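Local coordinates for protein 2-c-methyl-d-erythritol 4-phosphate cytidylyltransferase (Streptococcus pneumoniae, PDB 2VSH) that catalyses the transfer of the cytidylyl group of CTP to D-ribitol 5-phosphate, making CDP-ribitol for teichoic acid precursors, at residues L121-D126 against K212-N217; A136-V141 against T170-R175; V140-D145 against H164-Q169. All coordinates share one frame; numbering follows the deposited sequence.

Interaction 1: residues L121-D126 against K212-N217; sequences LRMIQD and KGEYSN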
loop_
_atom_site.group_PDB
_atom_site.type_symbol
_atom_site.label_atom_id
_atom_site.label_comp_id
_atom_site.label_asym_id
_atom_site.label_seq_id
_atom_site.Cartn_x
_atom_site.Cartn_y
_atom_site.Cartn_z
ATOM N N LEU A 121 -20.058 10.270 -5.925
ATOM C CA LEU A 121 -21.118 10.886 -5.123
ATOM C C LEU A 121 -21.533 9.953 -3.988
ATOM O O LEU A 121 -21.897 10.395 -2.908
ATOM C CB LEU A 121 -22.338 11.217 -6.006
ATOM C CG LEU A 121 -22.159 12.445 -6.914
ATOM C CD1 LEU A 121 -23.312 12.550 -7.919
ATOM C CD2 LEU A 121 -22.043 13.715 -6.086
ATOM N N ARG A 122 -21.483 8.652 -4.240
ATOM C CA ARG A 122 -21.869 7.690 -3.210
ATOM C C ARG A 122 -20.967 7.863 -1.979
ATOM O O ARG A 122 -21.447 7.876 -0.852
ATOM C CB ARG A 122 -21.793 6.271 -3.761
ATOM C CG ARG A 122 -22.529 5.199 -2.935
ATOM C CD ARG A 122 -21.686 4.705 -1.764
ATOM N NE ARG A 122 -20.414 4.106 -2.184
ATOM C CZ ARG A 122 -19.325 4.038 -1.418
ATOM N NH1 ARG A 122 -19.333 4.543 -0.184
ATOM N NH2 ARG A 122 -18.217 3.486 -1.898
ATOM N N MET A 123 -19.660 8.005 -2.212
ATOM C CA MET A 123 -18.677 8.209 -1.144
ATOM C C MET A 123 -18.910 9.524 -0.402
ATOM O O MET A 123 -18.941 9.538 0.830
ATOM C CB MET A 123 -17.259 8.200 -1.723
ATOM C CG MET A 123 -16.790 6.813 -2.156
ATOM S SD MET A 123 -15.256 6.919 -3.095
ATOM C CE MET A 123 -15.323 5.350 -3.849
ATOM N N ILE A 124 -19.085 10.610 -1.161
ATOM C CA ILE A 124 -19.408 11.934 -0.610
ATOM C C ILE A 124 -20.673 11.866 0.235
ATOM O O ILE A 124 -20.706 12.374 1.342
ATOM C CB ILE A 124 -19.620 12.966 -1.727
ATOM C CG1 ILE A 124 -18.306 13.201 -2.468
ATOM C CG2 ILE A 124 -20.212 14.290 -1.169
ATOM C CD1 ILE A 124 -18.479 13.715 -3.883
ATOM N N GLN A 125 -21.713 11.247 -0.315
ATOM C CA GLN A 125 -22.981 11.135 0.371
ATOM C C GLN A 125 -22.910 10.287 1.651
ATOM O O GLN A 125 -23.482 10.661 2.663
ATOM C CB GLN A 125 -24.059 10.640 -0.598
ATOM C CG GLN A 125 -24.510 11.756 -1.558
ATOM C CD GLN A 125 -25.415 11.270 -2.666
ATOM O OE1 GLN A 125 -25.836 10.110 -2.692
ATOM N NE2 GLN A 125 -25.700 12.161 -3.617
ATOM N N ASP A 126 -22.223 9.152 1.595
ATOM C CA ASP A 126 -21.963 8.327 2.788
ATOM C C ASP A 126 -21.247 9.068 3.904
ATOM O O ASP A 126 -21.613 8.929 5.068
ATOM C CB ASP A 126 -21.158 7.080 2.427
ATOM C CG ASP A 126 -21.994 6.036 1.754
ATOM O OD1 ASP A 126 -23.187 6.314 1.488
ATOM O OD2 ASP A 126 -21.465 4.931 1.493
ATOM N N LYS A 212 -17.051 3.515 3.493
ATOM C CA LYS A 212 -16.549 2.587 2.497
ATOM C C LYS A 212 -15.930 3.383 1.365
ATOM O O LYS A 212 -16.604 4.175 0.702
ATOM C CB LYS A 212 -17.699 1.676 2.016
ATOM C CG LYS A 212 -17.402 0.774 0.820
ATOM C CD LYS A 212 -18.634 -0.092 0.473
ATOM C CE LYS A 212 -18.807 -0.320 -1.044
ATOM N NZ LYS A 212 -17.612 -0.946 -1.679
ATOM N N GLY A 213 -14.628 3.195 1.183
ATOM C CA GLY A 213 -13.905 3.760 0.054
ATOM C C GLY A 213 -14.070 2.878 -1.160
ATOM O O GLY A 213 -15.045 2.137 -1.267
ATOM N N GLU A 214 -13.123 2.970 -2.088
ATOM C CA GLU A 214 -13.112 2.121 -3.271
ATOM C C GLU A 214 -11.665 1.894 -3.658
ATOM O O GLU A 214 -10.830 2.789 -3.494
ATOM C CB GLU A 214 -13.849 2.820 -4.416
ATOM C CG GLU A 214 -14.662 1.914 -5.295
ATOM C CD GLU A 214 -15.916 1.405 -4.619
ATOM O OE1 GLU A 214 -15.972 0.194 -4.349
ATOM O OE2 GLU A 214 -16.839 2.206 -4.354
ATOM N N TYR A 215 -11.353 0.702 -4.165
ATOM C CA TYR A 215 -9.989 0.433 -4.607
ATOM C C TYR A 215 -9.581 1.355 -5.756
ATOM O O TYR A 215 -8.414 1.722 -5.891
ATOM C CB TYR A 215 -9.798 -1.059 -4.920
ATOM C CG TYR A 215 -9.800 -1.846 -3.634
ATOM C CD1 TYR A 215 -10.857 -2.688 -3.302
ATOM C CD2 TYR A 215 -8.773 -1.680 -2.706
ATOM C CE1 TYR A 215 -10.868 -3.385 -2.083
ATOM C CE2 TYR A 215 -8.776 -2.364 -1.493
ATOM C CZ TYR A 215 -9.815 -3.208 -1.189
ATOM O OH TYR A 215 -9.794 -3.870 0.023
ATOM N N SER A 216 -10.572 1.763 -6.539
ATOM C CA SER A 216 -10.398 2.715 -7.634
ATOM C C SER A 216 -10.205 4.163 -7.142
ATOM O O SER A 216 -9.794 5.013 -7.919
ATOM C CB SER A 216 -11.614 2.651 -8.571
ATOM O OG SER A 216 -12.774 3.074 -7.861
ATOM N N ASN A 217 -10.496 4.443 -5.868
ATOM C CA ASN A 217 -10.242 5.792 -5.291
ATOM C C ASN A 217 -8.724 6.066 -5.150
ATOM O O ASN A 217 -8.231 6.462 -4.085
ATOM C CB ASN A 217 -11.001 5.965 -3.971
ATOM C CG ASN A 217 -10.956 7.398 -3.409
ATOM O OD1 ASN A 217 -10.761 8.379 -4.127
ATOM N ND2 ASN A 217 -11.191 7.507 -2.108
HETATM O O HOH W 1 -19.973 4.081 3.612
#
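Lys212, where the chain leaves strand 208-212, offers its carbonyl oxygen to the first turn of helix 121-133. Arg122 grips that atom end-on with two nitrogens: NH1 lies 2.9 Å from Lys212 O, in the carbonyl plane on a lone pair, while NH2 reaches the same oxygen from above that plane at 3.1 Å. The arginine is folded: CG stands anti to the backbone N (chi1 -164°), and bends at chi2 and chi3 curl the chain so that one guanidinium face lies against Met123 CG, offset toward the rim. The lysine chain starts extended, then bends so that CE lies over the other face, and NZ makes a weak 3.3 Å bond to Glu214 OE1. A water bridges Lys212 N and Asp126 OD2. Asp126 OD2, one turn on, also takes Arg122 NH1 at 2.7 Å, tying the guanidinium to its own helix. This four-residue salt-bridge network, in the GT-A-type fold of this cytidylyltransferase family, joins helix 121-133, which packs on the sheet, to the loop after strand 208-212, an outermost one. Gly213 follows, its carbonyl oxygen near the guanidinium edge and its backbone carbon beside Met123 CE. Glu214 bends at chi2 and brings OE2 into the guanidinium plane for a salt bridge to Arg122 NH2 at 3.1 Å, the nitrogen above the carboxylate plane; the planes are 88° apart. With Arg122 and Lys212 close, the Glu214 carboxylate is probably kept ionised. A type I beta turn runs from Glu214 to Asn217, whose ND2, 4.2 Å from Met123 SD, bonds to Thr170 O and Gln169 OE1.

Interaction 2: residues A136-V141 against T170-R175; sequences AVDTVV and TPQTFR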
loop_
_atom_site.group_PDB
_atom_site.type_symbol
_atom_site.label_atom_id
_atom_site.label_comp_id
_atom_site.label_asym_id
_atom_site.label_seq_id
_atom_site.Cartn_x
_atom_site.Cartn_y
_atom_site.Cartn_z
ATOM N N ALA A 136 -16.460 12.083 13.580
ATOM C CA ALA A 136 -15.784 12.221 12.294
ATOM C C ALA A 136 -15.969 10.962 11.449
ATOM O O ALA A 136 -16.506 9.964 11.925
ATOM C CB ALA A 136 -14.293 12.538 12.494
ATOM N N VAL A 137 -15.548 11.029 10.189
ATOM C CA VAL A 137 -15.660 9.897 9.268
ATOM C C VAL A 137 -14.348 9.778 8.513
ATOM O O VAL A 137 -13.791 10.771 8.078
ATOM C CB VAL A 137 -16.813 10.109 8.227
ATOM C CG1 VAL A 137 -17.035 8.826 7.388
ATOM C CG2 VAL A 137 -18.096 10.519 8.912
ATOM N N ASP A 138 -13.856 8.556 8.373
ATOM C CA ASP A 138 -12.655 8.310 7.610
ATOM C C ASP A 138 -13.043 7.317 6.535
ATOM O O ASP A 138 -13.617 6.266 6.834
ATOM C CB ASP A 138 -11.597 7.691 8.528
ATOM C CG ASP A 138 -10.194 7.803 7.990
ATOM O OD1 ASP A 138 -9.998 8.328 6.877
ATOM O OD2 ASP A 138 -9.263 7.353 8.707
ATOM N N THR A 139 -12.726 7.639 5.286
ATOM C CA THR A 139 -13.006 6.732 4.177
ATOM C C THR A 139 -11.872 5.740 4.033
ATOM O O THR A 139 -10.709 6.117 3.810
ATOM C CB THR A 139 -13.257 7.478 2.862
ATOM O OG1 THR A 139 -14.171 8.550 3.080
ATOM C CG2 THR A 139 -13.880 6.563 1.848
ATOM N N VAL A 140 -12.217 4.463 4.143
ATOM C CA VAL A 140 -11.233 3.397 4.119
ATOM C C VAL A 140 -11.659 2.228 3.231
ATOM O O VAL A 140 -12.841 2.081 2.906
ATOM C CB VAL A 140 -10.935 2.861 5.547
ATOM C CG1 VAL A 140 -10.535 3.999 6.499
ATOM C CG2 VAL A 140 -12.156 2.103 6.111
ATOM N N VAL A 141 -10.683 1.405 2.864
ATOM C CA VAL A 141 -10.911 0.101 2.242
ATOM C C VAL A 141 -10.141 -0.950 3.049
ATOM O O VAL A 141 -9.213 -0.611 3.789
ATOM C CB VAL A 141 -10.445 0.058 0.751
ATOM C CG1 VAL A 141 -11.371 0.875 -0.123
ATOM C CG2 VAL A 141 -9.003 0.516 0.591
ATOM N N THR A 170 -9.350 9.219 1.418
ATOM C CA THR A 170 -10.209 10.353 1.741
ATOM C C THR A 170 -11.494 10.193 0.912
ATOM O O THR A 170 -11.482 9.447 -0.064
ATOM C CB THR A 170 -9.501 11.730 1.578
ATOM O OG1 THR A 170 -9.346 12.080 0.196
ATOM C CG2 THR A 170 -8.139 11.762 2.305
ATOM N N PRO A 171 -12.593 10.893 1.273
ATOM C CA PRO A 171 -12.801 11.921 2.321
ATOM C C PRO A 171 -12.539 11.588 3.795
ATOM O O PRO A 171 -12.554 10.431 4.221
ATOM C CB PRO A 171 -14.271 12.340 2.128
ATOM C CG PRO A 171 -14.585 12.029 0.733
ATOM C CD PRO A 171 -13.806 10.736 0.450
ATOM N N GLN A 172 -12.277 12.652 4.544
ATOM C CA GLN A 172 -12.315 12.662 5.988
ATOM C C GLN A 172 -13.228 13.825 6.358
ATOM O O GLN A 172 -13.005 14.967 5.934
ATOM C CB GLN A 172 -10.910 12.838 6.565
ATOM C CG GLN A 172 -9.956 11.744 6.135
ATOM C CD GLN A 172 -8.562 11.841 6.753
ATOM O OE1 GLN A 172 -7.962 10.823 7.084
ATOM N NE2 GLN A 172 -8.040 13.055 6.890
ATOM N N THR A 173 -14.267 13.525 7.131
ATOM C CA THR A 173 -15.395 14.438 7.305
ATOM C C THR A 173 -15.679 14.700 8.787
ATOM O O THR A 173 -15.659 13.788 9.612
ATOM C CB THR A 173 -16.654 13.871 6.583
ATOM O OG1 THR A 173 -16.342 13.701 5.194
ATOM C CG2 THR A 173 -17.870 14.798 6.727
ATOM N N PHE A 174 -15.934 15.964 9.116
ATOM C CA PHE A 174 -16.099 16.367 10.501
ATOM C C PHE A 174 -16.641 17.794 10.611
ATOM O O PHE A 174 -16.599 18.554 9.652
ATOM C CB PHE A 174 -14.753 16.216 11.265
ATOM C CG PHE A 174 -13.547 16.662 10.482
ATOM C CD1 PHE A 174 -13.311 18.012 10.246
ATOM C CD2 PHE A 174 -12.642 15.731 9.983
ATOM C CE1 PHE A 174 -12.197 18.416 9.505
ATOM C CE2 PHE A 174 -11.533 16.131 9.256
ATOM C CZ PHE A 174 -11.314 17.477 9.013
ATOM N N ARG A 175 -17.135 18.151 11.793
ATOM C CA ARG A 175 -17.597 19.518 12.056
ATOM C C ARG A 175 -16.389 20.431 12.075
ATOM O O ARG A 175 -15.356 20.095 12.662
ATOM C CB ARG A 175 -18.372 19.581 13.372
ATOM C CG ARG A 175 -19.764 18.954 13.275
ATOM C CD ARG A 175 -20.309 18.444 14.606
ATOM N NE ARG A 175 -21.443 17.568 14.312
ATOM C CZ ARG A 175 -21.368 16.254 14.079
ATOM N NH1 ARG A 175 -20.217 15.599 14.136
ATOM N NH2 ARG A 175 -22.468 15.588 13.784
#
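Thr139 carries the most distinctive side-chain bond between these two antiparallel strands. With OG1 anti to its carbonyl carbon and beside its own N (chi1 -47°), the hydroxyl donates to Pro171 O at 2.7 Å from above the carbonyl plane, and also accepts from Asn127 ND2. Thr139 N meets the same Pro171 oxygen at 3.0 Å, nearly along the C=O axis, so Thr139 holds one acceptor with two donors, just after the cis peptide that precedes Pro171. The proline ring lies alongside, its CD 3.4 Å from Thr139 OG1. Val137 and Thr173 form the hydrogen-bonded pair, with Val137 N to Thr173 O at 2.8 Å and Thr173 N to Val137 O at 3.0 Å; their CB atoms meet at 4.1 Å. Thr173 turns OG1 beside its own N, where Asn127 receives it. On the other face Asp138, CG anti to N (chi1 -161°), lies side by side with the extended chain of Gln172, pointing the same way. Phe174 takes the crowded position between N and carbonyl carbon (chi1 41°), which swings its ring away from the neighbouring strand, while its CB remains 3.9 Å from Ala136 CB. In the seven-stranded mixed sheet the pair lies between strands 108-113 and 208-212. Helix 121-133 covers the Val137 and Thr173 face, and helix 197-203 packs on the face of Asp138, Gln172 and Phe174.

Interaction 3: residues V140-D145 against H164-Q169; sequences VVEAVD and HLYQGQ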
loop_
_atom_site.group_PDB
_atom_site.type_symbol
_atom_site.label_atom_id
_atom_site.label_comp_id
_atom_site.label_asym_id
_atom_site.label_seq_id
_atom_site.Cartn_x
_atom_site.Cartn_y
_atom_site.Cartn_z
ATOM N N VAL A 140 -12.217 4.463 4.143
ATOM C CA VAL A 140 -11.233 3.397 4.119
ATOM C C VAL A 140 -11.659 2.228 3.231
ATOM O O VAL A 140 -12.841 2.081 2.906
ATOM C CB VAL A 140 -10.935 2.861 5.547
ATOM C CG1 VAL A 140 -10.535 3.999 6.499
ATOM C CG2 VAL A 140 -12.156 2.103 6.111
ATOM N N VAL A 141 -10.683 1.405 2.864
ATOM C CA VAL A 141 -10.911 0.101 2.242
ATOM C C VAL A 141 -10.141 -0.950 3.049
ATOM O O VAL A 141 -9.213 -0.611 3.789
ATOM C CB VAL A 141 -10.445 0.058 0.751
ATOM C CG1 VAL A 141 -11.371 0.875 -0.123
ATOM C CG2 VAL A 141 -9.003 0.516 0.591
ATOM N N GLU A 142 -10.514 -2.216 2.915
ATOM C CA GLU A 142 -9.723 -3.284 3.527
ATOM C C GLU A 142 -8.294 -3.253 3.008
ATOM O O GLU A 142 -8.069 -3.147 1.801
ATOM C CB GLU A 142 -10.337 -4.654 3.261
ATOM C CG GLU A 142 -11.665 -4.873 3.962
ATOM C CD GLU A 142 -12.244 -6.256 3.732
ATOM O OE1 GLU A 142 -11.536 -7.136 3.179
ATOM O OE2 GLU A 142 -13.420 -6.464 4.113
ATOM N N ALA A 143 -7.334 -3.339 3.929
ATOM C CA ALA A 143 -5.919 -3.385 3.575
ATOM C C ALA A 143 -5.620 -4.703 2.877
ATOM O O ALA A 143 -6.058 -5.760 3.332
ATOM C CB ALA A 143 -5.056 -3.212 4.811
ATOM N N VAL A 144 -4.905 -4.630 1.757
ATOM C CA VAL A 144 -4.558 -5.817 0.971
ATOM C C VAL A 144 -3.047 -6.068 1.018
ATOM O O VAL A 144 -2.583 -7.190 0.798
ATOM C CB VAL A 144 -5.080 -5.708 -0.490
ATOM C CG1 VAL A 144 -4.558 -6.850 -1.362
ATOM C CG2 VAL A 144 -6.603 -5.704 -0.508
ATOM N N ASP A 145 -2.296 -5.005 1.297
ATOM C CA ASP A 145 -0.874 -5.085 1.631
ATOM C C ASP A 145 -0.689 -5.830 2.943
ATOM O O ASP A 145 -1.491 -5.689 3.866
ATOM C CB ASP A 145 -0.309 -3.672 1.850
ATOM C CG ASP A 145 0.355 -3.100 0.614
ATOM O OD1 ASP A 145 0.991 -3.871 -0.145
ATOM O OD2 ASP A 145 0.240 -1.865 0.420
ATOM N N HIS A 164 -7.932 -6.573 11.047
ATOM C CA HIS A 164 -8.389 -5.293 11.591
ATOM C C HIS A 164 -7.738 -4.084 10.942
ATOM O O HIS A 164 -7.849 -2.971 11.455
ATOM C CB HIS A 164 -8.177 -5.259 13.112
ATOM C CG HIS A 164 -8.923 -6.330 13.844
ATOM N ND1 HIS A 164 -8.344 -7.097 14.831
ATOM C CD2 HIS A 164 -10.195 -6.776 13.716
ATOM C CE1 HIS A 164 -9.228 -7.967 15.286
ATOM N NE2 HIS A 164 -10.362 -7.789 14.629
ATOM N N LEU A 165 -7.070 -4.297 9.813
ATOM C CA LEU A 165 -6.367 -3.221 9.135
ATOM C C LEU A 165 -7.107 -2.751 7.889
ATOM O O LEU A 165 -7.697 -3.541 7.162
ATOM C CB LEU A 165 -4.921 -3.619 8.796
ATOM C CG LEU A 165 -4.012 -4.045 9.966
ATOM C CD1 LEU A 165 -2.626 -4.480 9.462
ATOM C CD2 LEU A 165 -3.885 -2.943 11.036
ATOM N N TYR A 166 -7.066 -1.445 7.676
ATOM C CA TYR A 166 -7.735 -0.793 6.558
ATOM C C TYR A 166 -6.747 0.163 5.934
ATOM O O TYR A 166 -5.884 0.706 6.633
ATOM C CB TYR A 166 -8.967 -0.025 7.056
ATOM C CG TYR A 166 -10.062 -0.936 7.596
ATOM C CD1 TYR A 166 -10.044 -1.372 8.921
ATOM C CD2 TYR A 166 -11.104 -1.373 6.773
ATOM C CE1 TYR A 166 -11.031 -2.216 9.415
ATOM C CE2 TYR A 166 -12.103 -2.206 7.257
ATOM C CZ TYR A 166 -12.061 -2.621 8.582
ATOM O OH TYR A 166 -13.045 -3.450 9.074
ATOM N N GLN A 167 -6.828 0.326 4.616
ATOM C CA GLN A 167 -6.080 1.379 3.939
ATOM C C GLN A 167 -6.894 2.674 4.026
ATOM O O GLN A 167 -8.070 2.718 3.628
ATOM C CB GLN A 167 -5.807 1.016 2.476
ATOM C CG GLN A 167 -5.235 2.158 1.641
ATOM C CD GLN A 167 -5.385 1.933 0.145
ATOM O OE1 GLN A 167 -6.143 2.636 -0.534
ATOM N NE2 GLN A 167 -4.668 0.947 -0.376
ATOM N N GLY A 168 -6.267 3.710 4.575
ATOM C CA GLY A 168 -6.909 5.002 4.749
ATOM C C GLY A 168 -6.952 5.743 3.440
ATOM O O GLY A 168 -5.952 5.831 2.739
ATOM N N GLN A 169 -8.123 6.283 3.114
ATOM C CA GLN A 169 -8.283 7.100 1.929
ATOM C C GLN A 169 -8.837 8.442 2.367
ATOM O O GLN A 169 -8.783 8.772 3.543
ATOM C CB GLN A 169 -9.226 6.429 0.930
ATOM C CG GLN A 169 -8.837 5.000 0.533
ATOM C CD GLN A 169 -9.752 4.430 -0.555
ATOM O OE1 GLN A 169 -10.950 4.731 -0.610
ATOM N NE2 GLN A 169 -9.179 3.618 -1.435
#
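Three backbone hydrogen bonds join the end of strand 136-142 to the antiparallel start of strand 165-175. Val141 and Gln167 make the hydrogen-bonded pair: Val141 N to Gln167 O is 3.0 Å and nearly straight at 164°, whereas Gln167 N to Val141 O is shorter, 2.7 Å, but more bent at the hydrogen, and lies nearly along the C=O axis. The third bond, Ala143 N to Leu165 O, stretches to 3.3 Å, and its donor stands above the carbonyl plane, as the chain after Glu142 turns off the strand direction; the strand segments cross at 146°. Apolar contacts flank this ladder. Val140 sets CG1 anti to its carbonyl carbon (chi1 -54°), leaving CG2 in the crowded position, 3.7 Å from Tyr166 CD2, the two side chains crossing obliquely. CG1 lies beside Gly168 CA. The tyrosine ring turns its edge to Val141 O. Ala143 points at the opposing strand, with CB 4.0 Å from Leu165 CB. Mixed contacts follow: the Val141 and Gln167 side chains lie side by side, CG2 3.7 Å from Gln167 OE1, and both methyls touch the Gln169 amide, whose chain crosses at about a right angle. That amide is fixed by polar partners, NE2 bonding to the Glu214 carbonyl and only weakly to Gln167 OE1, and OE1 accepting from Asn217. This antiparallel pair reaches from the main sheet toward the dimer interface, where Leu165 and Tyr166 continue in an antiparallel ladder with a strand of the second subunit. Within the chain, Leu210 of strand 208-212 packs on Val140 and Tyr166, and Tyr215 of the following loop covers Val141.

Interactions 2 and 3 are successive lengths of one antiparallel pairing, strands 136-142 and 165-175, and share Val140 and Val141; Thr139 O to Gln169 N bridges the join. Interaction 2 is wholly buried in the sheet between covering helices, and combines the backbone ladder with a hydroxyl bond. Interaction 3, farther from the chain centre, adds apolar and amide contacts to its own backbone ladder. Both touch the second subunit, but only interaction 3 carries residues, Leu165 and Tyr166, that continue the sheet into it. Interaction 1 joins a helix start and a loop, is partly buried and rests mainly on charged groups. Its loop still leans on the other two: Gly213 N bonds to Val140 O, and Tyr215 OH to Glu142 O.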